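Local coordinates for protein serpin B3 (Homo sapiens, PDB 4ZK0) that probably inhibits cysteine proteases of the papain type as a serpin, offering an exposed reactive loop as bait that inserts into a central sheet once cleaved, at residues 217-222 against 233-238; 21-26 against 289-294; 105-110 against 174-179. All coordinates share one frame; numbering follows the deposited sequence.

Three contacts illustrate how a serpin joins near and distant parts of its sequence. From the N terminus, the chain leaves helix 4-22 at 21-26, the first half of contact 2, which closes 263 residues later on strand 276-294. Inside this long loop the other two contacts follow one another without crossing. Contact 3 closes first, pairing strands 99-110 and 174-185 across 63 intervening residues that include helices 117-127 and 140-154; contact 1 comes later as a local hairpin of strands 206-224 and 229-235. Contact 3 lies within central sheet A, contact 2 ties the N-terminal helix end to its edge, and contact 1 belongs to sheet B, its centre about 37 Å from that of contact 3.

Contact 1: 217-222 against 233-238; sequences TSFHFA and EIPYKG. With ZN (zinc ion), chain C.
H220 and E233 face each other where two antiparallel strands splay apart, their axes at 138°, and their backbones share one direct hydrogen bond, from E233 N to H220 O (2.9 Å). The return link is made by water 1, which accepts from H220 N and donates to E233 O at 2.6 Å. Beside the water the two side chains run side by side in the same direction. E233 is extended, with CG anti to N (chi1 169°), and this carries OE1 to the imidazole edge, where H220 ND1 donates to it at 3.1 Å, within the ring plane but from above the carboxylate plane. The other oxygen, OE2, is held by S242. With its ND1 proton committed to E233, H220 turns NE2 to a zinc ion 2.1 Å away; the carboxylate probably makes the ring a better ligand. On the buried side F219 packs against the partner strand: its CD1 lies 4.0 Å from P235 CD, which sits at the ring edge, and its CE1 is 4.2 Å from I234 CG2. This is a hairpin of serpin sheet B, one water replacing the second H220-E233 backbone bond, with a His-carboxylate hydrogen bond whose histidine binds zinc with E277.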
loop_
_atom_site.group_PDB
_atom_site.type_symbol
_atom_site.label_atom_id
_atom_site.label_comp_id
_atom_site.label_asym_id
_atom_site.label_seq_id
_atom_site.Cartn_x
_atom_site.Cartn_y
_atom_site.Cartn_z
ATOM N N THR A 217 8.708 -23.928 13.342
ATOM C CA THR A 217 9.913 -23.909 12.534
ATOM C C THR A 217 10.666 -22.701 12.976
ATOM O O THR A 217 10.141 -21.907 13.752
ATOM C CB THR A 217 9.620 -23.853 11.015
ATOM O OG1 THR A 217 9.008 -22.600 10.660
ATOM C CG2 THR A 217 8.716 -25.006 10.586
ATOM N N SER A 218 11.889 -22.517 12.497
ATOM C CA SER A 218 12.624 -21.323 12.891
ATOM C C SER A 218 12.475 -20.149 11.925
ATOM O O SER A 218 12.384 -20.300 10.706
ATOM C CB SER A 218 14.092 -21.661 13.078
ATOM O OG SER A 218 14.382 -22.653 12.141
ATOM N N PHE A 219 12.532 -18.966 12.509
ATOM C CA PHE A 219 12.256 -17.727 11.838
ATOM C C PHE A 219 13.090 -16.713 12.575
ATOM O O PHE A 219 13.377 -16.923 13.745
ATOM C CB PHE A 219 10.791 -17.295 12.053
ATOM C CG PHE A 219 9.768 -18.167 11.411
ATOM C CD1 PHE A 219 9.517 -18.090 10.041
ATOM C CD2 PHE A 219 9.000 -19.029 12.176
ATOM C CE1 PHE A 219 8.516 -18.878 9.450
ATOM C CE2 PHE A 219 8.005 -19.815 11.605
ATOM C CZ PHE A 219 7.772 -19.753 10.238
ATOM N N HIS A 220 13.431 -15.615 11.912
ATOM C CA HIS A 220 13.912 -14.452 12.595
ATOM C C HIS A 220 12.786 -13.861 13.503
ATOM O O HIS A 220 11.651 -13.568 13.019
ATOM C CB HIS A 220 14.386 -13.392 11.593
ATOM C CG HIS A 220 15.490 -13.856 10.699
ATOM N ND1 HIS A 220 15.524 -13.580 9.347
ATOM C CD2 HIS A 220 16.584 -14.608 10.956
ATOM C CE1 HIS A 220 16.600 -14.132 8.815
ATOM N NE2 HIS A 220 17.258 -14.762 9.768
ATOM N N PHE A 221 13.157 -13.632 14.760
ATOM C CA PHE A 221 12.276 -13.337 15.883
ATOM C C PHE A 221 12.950 -12.318 16.803
ATOM O O PHE A 221 14.147 -12.411 17.017
ATOM C CB PHE A 221 12.004 -14.617 16.685
ATOM C CG PHE A 221 11.264 -14.382 17.981
ATOM C CD1 PHE A 221 9.890 -14.396 18.028
ATOM C CD2 PHE A 221 11.944 -14.188 19.165
ATOM C CE1 PHE A 221 9.208 -14.213 19.204
ATOM C CE2 PHE A 221 11.272 -13.992 20.351
ATOM C CZ PHE A 221 9.896 -13.984 20.371
ATOM N N ALA A 222 12.215 -11.331 17.314
ATOM C CA ALA A 222 12.670 -10.546 18.495
ATOM C C ALA A 222 11.559 -10.263 19.457
ATOM O O ALA A 222 10.388 -10.016 19.020
ATOM C CB ALA A 222 13.275 -9.220 18.071
ATOM N N GLU A 233 9.556 -12.441 11.301
ATOM C CA GLU A 233 9.658 -12.356 9.871
ATOM C C GLU A 233 9.316 -13.700 9.259
ATOM O O GLU A 233 9.945 -14.702 9.575
ATOM C CB GLU A 233 11.043 -11.893 9.426
ATOM C CG GLU A 233 11.231 -12.068 7.935
ATOM C CD GLU A 233 12.635 -11.851 7.398
ATOM O OE1 GLU A 233 13.603 -11.554 8.117
ATOM O OE2 GLU A 233 12.743 -11.911 6.181
ATOM N N ILE A 234 8.321 -13.700 8.348
ATOM C CA ILE A 234 7.850 -14.911 7.679
ATOM C C ILE A 234 8.212 -14.789 6.196
ATOM O O ILE A 234 7.531 -14.086 5.451
ATOM C CB ILE A 234 6.318 -15.052 7.804
ATOM C CG1 ILE A 234 5.902 -14.773 9.246
ATOM C CG2 ILE A 234 5.880 -16.405 7.274
ATOM C CD1 ILE A 234 4.423 -14.943 9.578
ATOM N N PRO A 235 9.291 -15.424 5.760
ATOM C CA PRO A 235 9.730 -15.206 4.376
ATOM C C PRO A 235 8.885 -15.901 3.286
ATOM O O PRO A 235 8.293 -16.965 3.536
ATOM C CB PRO A 235 11.173 -15.775 4.371
ATOM C CG PRO A 235 11.460 -16.182 5.765
ATOM C CD PRO A 235 10.158 -16.407 6.447
ATOM N N TYR A 236 8.756 -15.264 2.123
ATOM C CA TYR A 236 8.257 -15.948 0.919
ATOM C C TYR A 236 9.409 -16.748 0.293
ATOM O O TYR A 236 10.629 -16.500 0.550
ATOM C CB TYR A 236 7.613 -14.962 -0.057
ATOM C CG TYR A 236 6.392 -14.338 0.598
ATOM C CD1 TYR A 236 5.198 -15.004 0.635
ATOM C CD2 TYR A 236 6.466 -13.108 1.236
ATOM C CE1 TYR A 236 4.088 -14.458 1.271
ATOM C CE2 TYR A 236 5.367 -12.545 1.863
ATOM C CZ TYR A 236 4.184 -13.241 1.888
ATOM O OH TYR A 236 3.097 -12.725 2.565
ATOM N N LYS A 237 9.035 -17.748 -0.484
ATOM C CA LYS A 237 10.009 -18.578 -1.136
ATOM C C LYS A 237 10.913 -17.726 -2.015
ATOM O O LYS A 237 10.441 -16.979 -2.847
ATOM C CB LYS A 237 9.332 -19.652 -1.953
ATOM C CG LYS A 237 10.316 -20.749 -2.395
ATOM C CD LYS A 237 9.579 -21.882 -3.105
ATOM C CE LYS A 237 10.558 -22.848 -3.778
ATOM N NZ LYS A 237 9.756 -24.002 -4.295
ATOM N N GLY A 238 12.218 -17.827 -1.782
ATOM C CA GLY A 238 13.231 -17.128 -2.575
ATOM C C GLY A 238 13.748 -16.032 -1.680
ATOM O O GLY A 238 14.844 -15.524 -1.863
HETATM ZN ZN ZN C . 18.238 -16.543 9.103
HETATM O O HOH W 1 12.411 -15.542 9.237
#

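Contact 2: 21-26 against 289-294; sequences KSKENN and VEESYD
K23 folds back on itself to reach the strand: its CG stands beside the backbone N (chi1 -51°), and further bends at chi2 (-70°) and chi3 curl the chain until the ammonium group hangs over Y293 and next to E291. E291 bends at chi2 in turn and slides past the lysine in the opposite direction. NZ sits over one face of the tyrosine ring, displaced toward the rim and 3.8 Å from the ring centroid, a cation-pi contact in which K23 CE also touches Y293 CE2 at 3.5 Å. The salt bridge is looser, with K23 NZ and E291 OE1 3.4 Å apart in a weak hydrogen bond, while S292 O lies 3.0 Å from the same nitrogen. Ring, carboxylate and carbonyl together would probably stabilise the positive charge.

The second carboxylate oxygen works through solvent. Water 3 accepts from N26 N and donates to E291 OE2 at 2.9 Å; water 2 donates to the same oxygen at 2.6 Å and receives only weak bonds from N26 ND2 and E290 N. Thus E291 spans both ends of the loop, directly to K23 and by water to N26. The asparagine's amide is gripped mainly by S388 and S389, leaving its CB to rest on V289 CG1 at 3.8 Å.

Around this loop, R386 of strand 380-387 bonds to the carbonyl oxygens of K23 and N25, and F387 touches N26 and V289. Y293 is fixed at its hydroxyl by F28 N and meets F19 of helix 4-22 with its ring. The loop between that helix and strand 27-29 therefore lies alongside 289-294, where V289, E291 and Y293 are backbone-bonded to strand 325-336.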
loop_
_atom_site.group_PDB
_atom_site.type_symbol
_atom_site.label_atom_id
_atom_site.label_comp_id
_atom_site.label_asym_id
_atom_site.label_seq_id
_atom_site.Cartn_x
_atom_site.Cartn_y
_atom_site.Cartn_z
ATOM N N LYS A 21 -8.311 6.935 12.841
ATOM C CA LYS A 21 -9.470 7.715 13.251
ATOM C C LYS A 21 -10.775 7.276 12.628
ATOM O O LYS A 21 -11.839 7.527 13.187
ATOM C CB LYS A 21 -9.257 9.187 12.938
ATOM C CG LYS A 21 -8.091 9.749 13.718
ATOM C CD LYS A 21 -7.931 11.195 13.418
ATOM C CE LYS A 21 -6.530 11.613 13.691
ATOM N NZ LYS A 21 -6.399 12.987 13.156
ATOM N N SER A 22 -10.726 6.694 11.447
ATOM C CA SER A 22 -11.954 6.346 10.748
ATOM C C SER A 22 -12.019 4.896 10.407
ATOM O O SER A 22 -12.921 4.473 9.703
ATOM C CB SER A 22 -12.072 7.146 9.450
ATOM O OG SER A 22 -11.107 6.737 8.504
ATOM N N LYS A 23 -11.049 4.128 10.876
ATOM C CA LYS A 23 -11.062 2.706 10.650
ATOM C C LYS A 23 -10.970 2.078 12.005
ATOM O O LYS A 23 -9.948 2.194 12.726
ATOM C CB LYS A 23 -9.926 2.289 9.725
ATOM C CG LYS A 23 -9.897 3.123 8.450
ATOM C CD LYS A 23 -11.061 2.815 7.515
ATOM C CE LYS A 23 -10.780 1.590 6.623
ATOM N NZ LYS A 23 -11.375 1.740 5.251
ATOM N N GLU A 24 -12.080 1.420 12.327
ATOM C CA GLU A 24 -12.368 0.907 13.661
ATOM C C GLU A 24 -11.747 -0.460 13.778
ATOM O O GLU A 24 -11.192 -0.809 14.836
ATOM C CB GLU A 24 -13.891 0.881 13.953
ATOM C CG GLU A 24 -14.807 0.576 12.765
ATOM C CD GLU A 24 -15.109 1.788 11.861
ATOM O OE1 GLU A 24 -16.236 1.860 11.318
ATOM O OE2 GLU A 24 -14.235 2.669 11.668
ATOM N N ASN A 25 -11.796 -1.222 12.679
ATOM C CA ASN A 25 -11.298 -2.575 12.718
ATOM C C ASN A 25 -10.074 -2.791 11.825
ATOM O O ASN A 25 -9.034 -2.268 12.126
ATOM C CB ASN A 25 -12.463 -3.497 12.465
ATOM C CG ASN A 25 -13.457 -3.452 13.627
ATOM O OD1 ASN A 25 -13.240 -4.068 14.657
ATOM N ND2 ASN A 25 -14.496 -2.652 13.489
ATOM N N ASN A 26 -10.199 -3.540 10.753
ATOM C CA ASN A 26 -9.064 -3.861 9.930
ATOM C C ASN A 26 -8.692 -2.638 9.085
ATOM O O ASN A 26 -9.576 -1.826 8.725
ATOM C CB ASN A 26 -9.371 -5.040 9.050
ATOM C CG ASN A 26 -9.724 -6.278 9.836
ATOM O OD1 ASN A 26 -9.277 -6.482 10.969
ATOM N ND2 ASN A 26 -10.436 -7.161 9.197
ATOM N N VAL A 289 -8.414 -9.421 4.213
ATOM C CA VAL A 289 -8.812 -8.045 4.480
ATOM C C VAL A 289 -9.048 -7.335 3.160
ATOM O O VAL A 289 -8.238 -7.478 2.239
ATOM C CB VAL A 289 -7.736 -7.286 5.274
ATOM C CG1 VAL A 289 -8.185 -5.856 5.544
ATOM C CG2 VAL A 289 -7.414 -7.984 6.605
ATOM N N GLU A 290 -10.174 -6.616 3.068
ATOM C CA GLU A 290 -10.522 -5.786 1.929
ATOM C C GLU A 290 -11.006 -4.426 2.488
ATOM O O GLU A 290 -11.900 -4.380 3.330
ATOM C CB GLU A 290 -11.633 -6.404 1.124
ATOM C CG GLU A 290 -11.404 -7.863 0.866
ATOM C CD GLU A 290 -12.433 -8.477 -0.088
ATOM O OE1 GLU A 290 -13.346 -9.194 0.382
ATOM O OE2 GLU A 290 -12.318 -8.232 -1.292
ATOM N N GLU A 291 -10.351 -3.350 2.091
ATOM C CA GLU A 291 -10.643 -2.049 2.630
ATOM C C GLU A 291 -10.526 -1.015 1.507
ATOM O O GLU A 291 -9.721 -1.166 0.615
ATOM C CB GLU A 291 -9.690 -1.718 3.748
ATOM C CG GLU A 291 -9.757 -2.633 4.965
ATOM C CD GLU A 291 -11.099 -2.596 5.706
ATOM O OE1 GLU A 291 -11.776 -1.572 5.636
ATOM O OE2 GLU A 291 -11.424 -3.610 6.354
ATOM N N SER A 292 -11.398 -0.016 1.554
ATOM C CA SER A 292 -11.526 1.016 0.553
ATOM C C SER A 292 -11.318 2.318 1.256
ATOM O O SER A 292 -11.671 2.433 2.382
ATOM C CB SER A 292 -12.950 1.004 -0.022
ATOM O OG SER A 292 -13.021 -0.028 -0.995
ATOM N N TYR A 293 -10.708 3.287 0.601
ATOM C CA TYR A 293 -10.429 4.562 1.203
ATOM C C TYR A 293 -10.702 5.664 0.210
ATOM O O TYR A 293 -10.305 5.582 -0.966
ATOM C CB TYR A 293 -8.954 4.629 1.598
ATOM C CG TYR A 293 -8.526 3.502 2.495
ATOM C CD1 TYR A 293 -8.136 2.295 1.976
ATOM C CD2 TYR A 293 -8.480 3.667 3.866
ATOM C CE1 TYR A 293 -7.745 1.269 2.800
ATOM C CE2 TYR A 293 -8.106 2.620 4.692
ATOM C CZ TYR A 293 -7.757 1.406 4.145
ATOM O OH TYR A 293 -7.378 0.382 5.004
ATOM N N ASP A 294 -11.349 6.718 0.686
ATOM C CA ASP A 294 -11.446 7.950 -0.051
ATOM C C ASP A 294 -10.460 8.849 0.601
ATOM O O ASP A 294 -10.601 9.160 1.774
ATOM C CB ASP A 294 -12.809 8.538 0.077
ATOM C CG ASP A 294 -12.963 9.792 -0.754
ATOM O OD1 ASP A 294 -12.010 10.617 -0.797
ATOM O OD2 ASP A 294 -14.018 9.898 -1.403
HETATM O O HOH W 2 -11.539 -6.235 6.081
HETATM O O HOH W 3 -12.373 -3.900 9.092
#

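Contact 3: 105-110 against 174-179; sequences NKLFGE and LVLVNA
K106 and V177 form a hydrogen-bonded antiparallel pair that uses all four of its backbone groups facing across: K106 N donates to V177 O (2.9 Å) and V177 N to K106 O (2.8 Å). F108 and V175 repeat the pattern, with F108 N to V175 O and V175 N to F108 O both 2.9 Å. L107 and G109 point their polar groups the other way and bond to strand 130-134, so K106 to G109 are hydrogen-bonded along both borders. Among the side chains, N105 ND2 lies 2.8 Å from N178 OD1, the two amide planes 49° apart. N105 ND2 hydrogen-bonds to S36 OG, N178 OD1 does so weakly, and N178 ND2 bonds weakly to S33. K106 turns NZ to E132 in a salt bridge and makes a cation-pi contact with W150. On the face of the two asparagines, L107 CD1 packs on L176 CD2 at 3.7 Å; on the opposite face V177 CG2 abuts the edge of the F108 ring, 4.0 Å from CD2. This pair of strands is sandwiched: helices 31-42 and 117-127 touch the leucine face, helix 140-154 touches F108 and V177, and beyond strand 174-185 lies strand 340-351, inserted as in cleaved serpins.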
loop_
_atom_site.group_PDB
_atom_site.type_symbol
_atom_site.label_atom_id
_atom_site.label_comp_id
_atom_site.label_asym_id
_atom_site.label_seq_id
_atom_site.Cartn_x
_atom_site.Cartn_y
_atom_site.Cartn_z
ATOM N N ASN A 105 1.563 1.554 -13.809
ATOM C CA ASN A 105 1.005 2.846 -13.725
ATOM C C ASN A 105 0.399 3.104 -15.071
ATOM O O ASN A 105 0.982 2.792 -16.105
ATOM C CB ASN A 105 2.068 3.929 -13.464
ATOM C CG ASN A 105 2.710 3.846 -12.072
ATOM O OD1 ASN A 105 3.957 3.703 -11.924
ATOM N ND2 ASN A 105 1.896 3.944 -11.066
ATOM N N LYS A 106 -0.700 3.823 -15.066
ATOM C CA LYS A 106 -1.377 4.189 -16.298
ATOM C C LYS A 106 -2.015 5.617 -16.189
ATOM O O LYS A 106 -2.451 6.069 -15.117
ATOM C CB LYS A 106 -2.437 3.116 -16.576
ATOM C CG LYS A 106 -3.122 3.274 -17.902
ATOM C CD LYS A 106 -3.374 1.958 -18.575
ATOM C CE LYS A 106 -3.911 2.260 -19.937
ATOM N NZ LYS A 106 -4.230 0.984 -20.598
ATOM N N LEU A 107 -2.010 6.338 -17.282
ATOM C CA LEU A 107 -2.764 7.596 -17.380
ATOM C C LEU A 107 -3.919 7.370 -18.359
ATOM O O LEU A 107 -3.659 6.918 -19.474
ATOM C CB LEU A 107 -1.906 8.727 -17.967
ATOM C CG LEU A 107 -2.649 9.965 -18.440
ATOM C CD1 LEU A 107 -3.491 10.580 -17.353
ATOM C CD2 LEU A 107 -1.586 10.923 -18.879
ATOM N N PHE A 108 -5.152 7.606 -17.916
ATOM C CA PHE A 108 -6.293 7.624 -18.766
ATOM C C PHE A 108 -6.652 9.110 -18.974
ATOM O O PHE A 108 -7.031 9.797 -18.041
ATOM C CB PHE A 108 -7.466 6.850 -18.114
ATOM C CG PHE A 108 -7.236 5.349 -17.983
ATOM C CD1 PHE A 108 -7.573 4.496 -18.995
ATOM C CD2 PHE A 108 -6.708 4.797 -16.818
ATOM C CE1 PHE A 108 -7.390 3.096 -18.874
ATOM C CE2 PHE A 108 -6.498 3.424 -16.692
ATOM C CZ PHE A 108 -6.843 2.573 -17.733
ATOM N N GLY A 109 -6.448 9.637 -20.175
ATOM C CA GLY A 109 -6.911 11.011 -20.465
ATOM C C GLY A 109 -8.096 11.105 -21.416
ATOM O O GLY A 109 -8.265 10.262 -22.318
ATOM N N GLU A 110 -8.903 12.130 -21.201
ATOM C CA GLU A 110 -9.951 12.573 -22.151
ATOM C C GLU A 110 -9.391 12.679 -23.538
ATOM O O GLU A 110 -8.351 13.345 -23.730
ATOM C CB GLU A 110 -10.506 13.931 -21.710
ATOM C CG GLU A 110 -11.250 14.734 -22.790
ATOM C CD GLU A 110 -12.241 13.932 -23.625
ATOM O OE1 GLU A 110 -12.909 13.049 -23.073
ATOM O OE2 GLU A 110 -12.362 14.195 -24.844
ATOM N N LEU A 174 -8.749 13.626 -16.520
ATOM C CA LEU A 174 -7.688 12.667 -16.334
ATOM C C LEU A 174 -7.877 11.747 -15.137
ATOM O O LEU A 174 -8.436 12.142 -14.125
ATOM C CB LEU A 174 -6.356 13.386 -16.257
ATOM C CG LEU A 174 -5.657 13.805 -14.989
ATOM C CD1 LEU A 174 -5.176 12.646 -14.159
ATOM C CD2 LEU A 174 -4.448 14.644 -15.403
ATOM N N VAL A 175 -7.394 10.513 -15.287
ATOM C CA VAL A 175 -7.390 9.569 -14.183
ATOM C C VAL A 175 -6.045 8.895 -14.211
ATOM O O VAL A 175 -5.718 8.213 -15.171
ATOM C CB VAL A 175 -8.531 8.537 -14.287
ATOM C CG1 VAL A 175 -8.384 7.471 -13.209
ATOM C CG2 VAL A 175 -9.885 9.210 -14.165
ATOM N N LEU A 176 -5.219 9.181 -13.223
ATOM C CA LEU A 176 -3.952 8.495 -13.092
ATOM C C LEU A 176 -4.154 7.315 -12.167
ATOM O O LEU A 176 -4.743 7.490 -11.089
ATOM C CB LEU A 176 -2.921 9.402 -12.440
ATOM C CG LEU A 176 -2.368 10.516 -13.316
ATOM C CD1 LEU A 176 -1.652 11.533 -12.415
ATOM C CD2 LEU A 176 -1.417 9.980 -14.354
ATOM N N VAL A 177 -3.645 6.143 -12.544
ATOM C CA VAL A 177 -3.857 4.929 -11.732
ATOM C C VAL A 177 -2.542 4.191 -11.455
ATOM O O VAL A 177 -1.686 4.042 -12.329
ATOM C CB VAL A 177 -4.848 3.973 -12.447
ATOM C CG1 VAL A 177 -5.281 2.828 -11.565
ATOM C CG2 VAL A 177 -6.066 4.742 -12.898
ATOM N N ASN A 178 -2.408 3.707 -10.240
ATOM C CA ASN A 178 -1.388 2.715 -9.904
ATOM C C ASN A 178 -2.097 1.476 -9.453
ATOM O O ASN A 178 -3.054 1.533 -8.664
ATOM C CB ASN A 178 -0.475 3.182 -8.790
ATOM C CG ASN A 178 0.512 2.134 -8.435
ATOM O OD1 ASN A 178 1.614 2.035 -9.046
ATOM N ND2 ASN A 178 0.149 1.310 -7.496
ATOM N N ALA A 179 -1.644 0.357 -9.969
ATOM C CA ALA A 179 -2.050 -0.961 -9.467
ATOM C C ALA A 179 -0.804 -1.700 -9.031
ATOM O O ALA A 179 0.181 -1.614 -9.724
ATOM C CB ALA A 179 -2.737 -1.697 -10.591
#